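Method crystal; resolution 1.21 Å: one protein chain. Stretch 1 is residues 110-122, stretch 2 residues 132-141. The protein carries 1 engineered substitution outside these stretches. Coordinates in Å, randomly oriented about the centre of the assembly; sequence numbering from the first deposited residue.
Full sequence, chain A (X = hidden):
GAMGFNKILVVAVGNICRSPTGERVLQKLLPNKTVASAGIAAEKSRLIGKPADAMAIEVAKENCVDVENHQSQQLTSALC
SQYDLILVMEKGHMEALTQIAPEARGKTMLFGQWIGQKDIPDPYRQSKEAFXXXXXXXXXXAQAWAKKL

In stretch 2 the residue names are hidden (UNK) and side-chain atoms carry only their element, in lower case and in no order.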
# COMPACT_ATOMS: atom_id res chain seq x y z
N LEU A 110 -1.69 9.72 4.12
CA LEU A 110 -0.35 9.16 4.00
C LEU A 110 -0.23 7.91 4.87
O LEU A 110 -0.57 7.93 6.05
CB LEU A 110 0.70 10.18 4.45
CG LEU A 110 2.16 9.79 4.22
CD1 LEU A 110 2.50 9.76 2.74
CD2 LEU A 110 3.08 10.75 4.96
N PHE A 111 0.28 6.82 4.27
CA PHE A 111 0.45 5.59 5.04
C PHE A 111 1.30 5.85 6.28
O PHE A 111 0.96 5.39 7.38
CB PHE A 111 1.08 4.50 4.17
CG PHE A 111 0.86 3.12 4.71
CD1 PHE A 111 -0.20 2.35 4.26
CD2 PHE A 111 1.71 2.59 5.66
CE1 PHE A 111 -0.41 1.08 4.76
CE2 PHE A 111 1.51 1.31 6.16
CZ PHE A 111 0.44 0.56 5.71
N GLY A 112 2.39 6.59 6.14
CA GLY A 112 3.26 6.88 7.26
C GLY A 112 2.92 8.15 8.02
O GLY A 112 3.80 8.78 8.61
N GLN A 113 1.64 8.52 8.05
CA GLN A 113 1.26 9.76 8.74
C GLN A 113 1.72 9.77 10.19
O GLN A 113 2.18 10.80 10.69
CB GLN A 113 -0.25 9.98 8.68
CG GLN A 113 -0.69 11.13 9.57
CD GLN A 113 -2.10 11.62 9.32
OE1 GLN A 113 -2.82 11.11 8.47
NE2 GLN A 113 -2.50 12.63 10.07
N TRP A 114 1.62 8.64 10.88
CA TRP A 114 1.79 8.60 12.32
C TRP A 114 3.23 8.32 12.75
O TRP A 114 3.50 8.26 13.95
CB TRP A 114 0.84 7.57 12.92
CG TRP A 114 -0.56 7.84 12.49
CD1 TRP A 114 -1.35 7.07 11.69
CD2 TRP A 114 -1.33 9.00 12.82
NE1 TRP A 114 -2.57 7.67 11.51
CE2 TRP A 114 -2.58 8.86 12.19
CE3 TRP A 114 -1.08 10.14 13.58
CZ2 TRP A 114 -3.59 9.82 12.31
CZ3 TRP A 114 -2.08 11.09 13.70
CH2 TRP A 114 -3.32 10.92 13.06
N ILE A 115 4.15 8.20 11.80
CA ILE A 115 5.56 8.04 12.11
C ILE A 115 6.32 9.25 11.59
O ILE A 115 7.36 9.13 10.95
CB ILE A 115 6.13 6.71 11.56
CG1 ILE A 115 5.85 6.58 10.05
CG2 ILE A 115 5.53 5.54 12.32
CD1 ILE A 115 6.61 5.44 9.38
N GLY A 116 5.79 10.44 11.87
CA GLY A 116 6.41 11.67 11.43
C GLY A 116 6.05 12.10 10.03
O GLY A 116 6.79 12.88 9.43
N GLN A 117 4.92 11.62 9.50
CA GLN A 117 4.51 11.93 8.13
C GLN A 117 5.65 11.64 7.15
O GLN A 117 6.01 12.47 6.31
CB GLN A 117 3.98 13.36 8.02
CG GLN A 117 2.82 13.60 8.98
CD GLN A 117 2.08 14.90 8.71
OE1 GLN A 117 1.07 14.91 8.02
NE2 GLN A 117 2.58 15.99 9.28
N LYS A 118 6.20 10.44 7.26
CA LYS A 118 7.37 10.02 6.51
C LYS A 118 6.96 9.22 5.28
O LYS A 118 6.05 8.39 5.34
CB LYS A 118 8.26 9.13 7.38
CG LYS A 118 9.35 9.87 8.15
CD LYS A 118 9.99 8.98 9.23
CE LYS A 118 10.52 7.65 8.69
NZ LYS A 118 11.73 7.80 7.84
N ASP A 119 7.65 9.47 4.17
CA ASP A 119 7.52 8.62 3.00
C ASP A 119 8.18 7.27 3.26
O ASP A 119 9.13 7.16 4.04
CB ASP A 119 8.21 9.26 1.79
CG ASP A 119 7.48 10.47 1.27
OD1 ASP A 119 6.35 10.75 1.73
OD2 ASP A 119 8.03 11.14 0.37
N ILE A 120 7.68 6.24 2.60
CA ILE A 120 8.25 4.90 2.67
C ILE A 120 8.85 4.58 1.30
O ILE A 120 8.10 4.45 0.32
CB ILE A 120 7.20 3.87 3.10
CG1 ILE A 120 6.71 4.20 4.51
CG2 ILE A 120 7.77 2.45 3.03
CD1 ILE A 120 5.56 3.35 5.00
N PRO A 121 10.17 4.47 1.18
CA PRO A 121 10.79 4.34 -0.15
C PRO A 121 10.62 2.96 -0.76
O PRO A 121 10.51 1.95 -0.07
CB PRO A 121 12.26 4.64 0.13
CG PRO A 121 12.47 4.23 1.54
CD PRO A 121 11.18 4.53 2.25
N ASP A 122 10.61 2.95 -2.09
CA ASP A 122 10.40 1.73 -2.86
C ASP A 122 11.64 0.84 -2.78
O ASP A 122 12.73 1.29 -3.15
CB ASP A 122 10.14 2.13 -4.31
CG ASP A 122 9.77 0.95 -5.19
OD1 ASP A 122 9.66 -0.18 -4.68
OD2 ASP A 122 9.58 1.17 -6.40
N UNK A 132 13.64 -5.14 4.24
CA UNK A 132 13.50 -5.13 5.70
C UNK A 132 13.19 -3.73 6.19
O UNK A 132 12.34 -3.53 7.08
c UNK A 132 14.75 -5.73 6.36
c UNK A 132 14.89 -7.20 6.01
c UNK A 132 14.71 -5.55 7.87
N UNK A 133 13.87 -2.72 5.64
CA UNK A 133 13.61 -1.34 6.03
C UNK A 133 12.19 -0.93 5.67
O UNK A 133 11.48 -0.32 6.48
c UNK A 133 14.37 1.04 5.58
c UNK A 133 14.62 -0.41 5.35
n UNK A 133 13.91 3.19 5.48
c UNK A 133 13.99 2.03 4.74
n UNK A 133 14.51 1.63 6.82
c UNK A 133 14.22 2.92 6.73
N UNK A 134 11.75 -1.26 4.46
CA UNK A 134 10.39 -0.93 4.05
C UNK A 134 9.37 -1.62 4.95
O UNK A 134 8.40 -0.99 5.39
c UNK A 134 10.16 -1.32 2.59
N UNK A 135 9.58 -2.91 5.25
CA UNK A 135 8.65 -3.61 6.11
C UNK A 135 8.58 -2.97 7.49
O UNK A 135 7.50 -2.83 8.07
c UNK A 135 7.92 -5.86 6.94
c UNK A 135 7.88 -5.92 8.33
c UNK A 135 6.86 -6.59 8.98
o UNK A 135 4.84 -7.86 8.88
c UNK A 135 5.88 -7.13 6.87
c UNK A 135 5.86 -7.19 8.25
c UNK A 135 6.89 -6.46 6.23
c UNK A 135 9.01 -5.10 6.23
N UNK A 136 9.73 -2.58 8.04
CA UNK A 136 9.75 -1.96 9.36
C UNK A 136 8.89 -0.71 9.39
O UNK A 136 8.06 -0.54 10.29
c UNK A 136 11.19 -1.62 9.75
c UNK A 136 11.33 -1.00 11.13
o UNK A 136 11.18 -3.18 12.11
c UNK A 136 10.97 -1.97 12.24
n UNK A 136 10.44 -1.45 13.34
N UNK A 137 9.08 0.19 8.42
CA UNK A 137 8.28 1.41 8.38
C UNK A 137 6.81 1.09 8.16
O UNK A 137 5.94 1.69 8.81
c UNK A 137 10.31 3.73 8.75
c UNK A 137 8.79 2.34 7.28
c UNK A 137 10.20 2.91 7.47
c UNK A 137 10.60 3.75 6.27
N UNK A 138 6.50 0.16 7.26
CA UNK A 138 5.11 -0.21 7.01
C UNK A 138 4.48 -0.76 8.28
O UNK A 138 3.35 -0.42 8.63
c UNK A 138 5.39 -0.49 4.53
c UNK A 138 5.58 -1.41 3.35
c UNK A 138 3.64 -1.83 5.75
c UNK A 138 5.03 -1.20 5.84
N UNK A 139 5.21 -1.62 9.00
CA UNK A 139 4.70 -2.21 10.23
C UNK A 139 4.41 -1.14 11.27
O UNK A 139 3.31 -1.08 11.83
c UNK A 139 5.22 -4.04 11.91
c UNK A 139 5.73 -3.23 10.74
o UNK A 139 6.05 -4.68 12.59
o UNK A 139 3.99 -4.07 12.15
N UNK A 140 5.39 -0.28 11.55
CA UNK A 140 5.19 0.79 12.52
C UNK A 140 4.02 1.68 12.12
O UNK A 140 3.19 2.05 12.95
c UNK A 140 7.64 0.90 13.26
o UNK A 140 8.70 3.02 13.50
c UNK A 140 6.46 1.62 12.64
o UNK A 140 10.00 1.25 13.34
c UNK A 140 8.87 1.78 13.38
N UNK A 141 3.97 2.05 10.84
CA UNK A 141 2.92 2.95 10.36
C UNK A 141 1.55 2.29 10.45
O UNK A 141 0.56 2.94 10.82
c UNK A 141 3.22 3.35 8.92
O HOH W 1 1.29 5.81 10.10

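Position 132 carries three side-chain carbons, the first bearing the other two, and reaches nothing on stretch 1. It is Val-132, at an exposed site where the loop makes no demand on it.

At 133 one carbon leads to a five-membered ring of three carbons and two nitrogens, whose edge meets Pro-121 CG. This is His-133, its CD2 4.2 Å from Pro-121 CG; with chi1 in t the ring's end comes nearer the loop, and a polar ring suits an exposed site.

Position 134 has one side-chain carbon, which touches Pro-121 O and Ile-120 CG2. It is Ala-134, its CB 4.2 Å from Pro-121 O and 4.5 Å from Ile-120 CG2; a short side chain suits a buried site where the loop passes close.

Position 135 has one carbon and then a six-carbon ring bearing an oxygen, pointing away from stretch 1. It is Tyr-135, whose large ring is suited to burial elsewhere in the structure.

Position 136 shows three carbons, the third carrying one oxygen and one nitrogen, and has no contact with the loop. It is Gln-136, an amide at home on an exposed helix face.

Four carbons forked at the second mark 137, which points toward the loop and touches Ile-115, Lys-118, Ile-120 and Pro-121. It is Leu-137: CB lies 3.9 Å from Ile-120 CG1, CD1 4.1 Å from Pro-121 CD, and CD2 3.9 Å from Lys-118 CE and 4.1 Å from Ile-115 CD1. Its fork meets several residues at once.

At 138 four carbons fork at the first, one arm two carbons long, and touch Phe-111 and Ile-120. This is Ile-138, with CG1 3.9 Å from Ile-120 CD1 and CG2 3.8 Å from Phe-111 CE2; a branched apolar chain suits this buried site.

Position 139 has two carbons, the second carrying two oxygens, and points away from the loop. It is Asp-139, whose carboxylate suits a partly exposed site.

Position 140 has three carbons, the third with two oxygens, and touches Ile-115. It is Glu-140: CB packs 4.0 Å from Ile-115 CG2, while OE2 accepts a 2.7 Å hydrogen bond from Gln-136 NE2, one turn back, so both aliphatic and charged parts are used.

Position 141 has a lone carbon pointing toward Phe-111, Gly-112 and Ile-115. It is Ala-141, its CB 3.4 Å from Phe-111 O, 3.9 Å from Gly-112 CA and 4.0 Å from Ile-115 CD1; the small methyl fits a crowded site.

The contact is chiefly apolar, with Leu-137 and Ala-141, one turn apart, covered most by the loop. No direct hydrogen bond joins the stretches; one water O donates to Phe-111 O (2.8 Å) and Ala-141 O (3.0 Å) and accepts from Trp-114 N (3.0 Å), tying loop to helix.

Stretch 2 (132-141) VHAYQLIDEA
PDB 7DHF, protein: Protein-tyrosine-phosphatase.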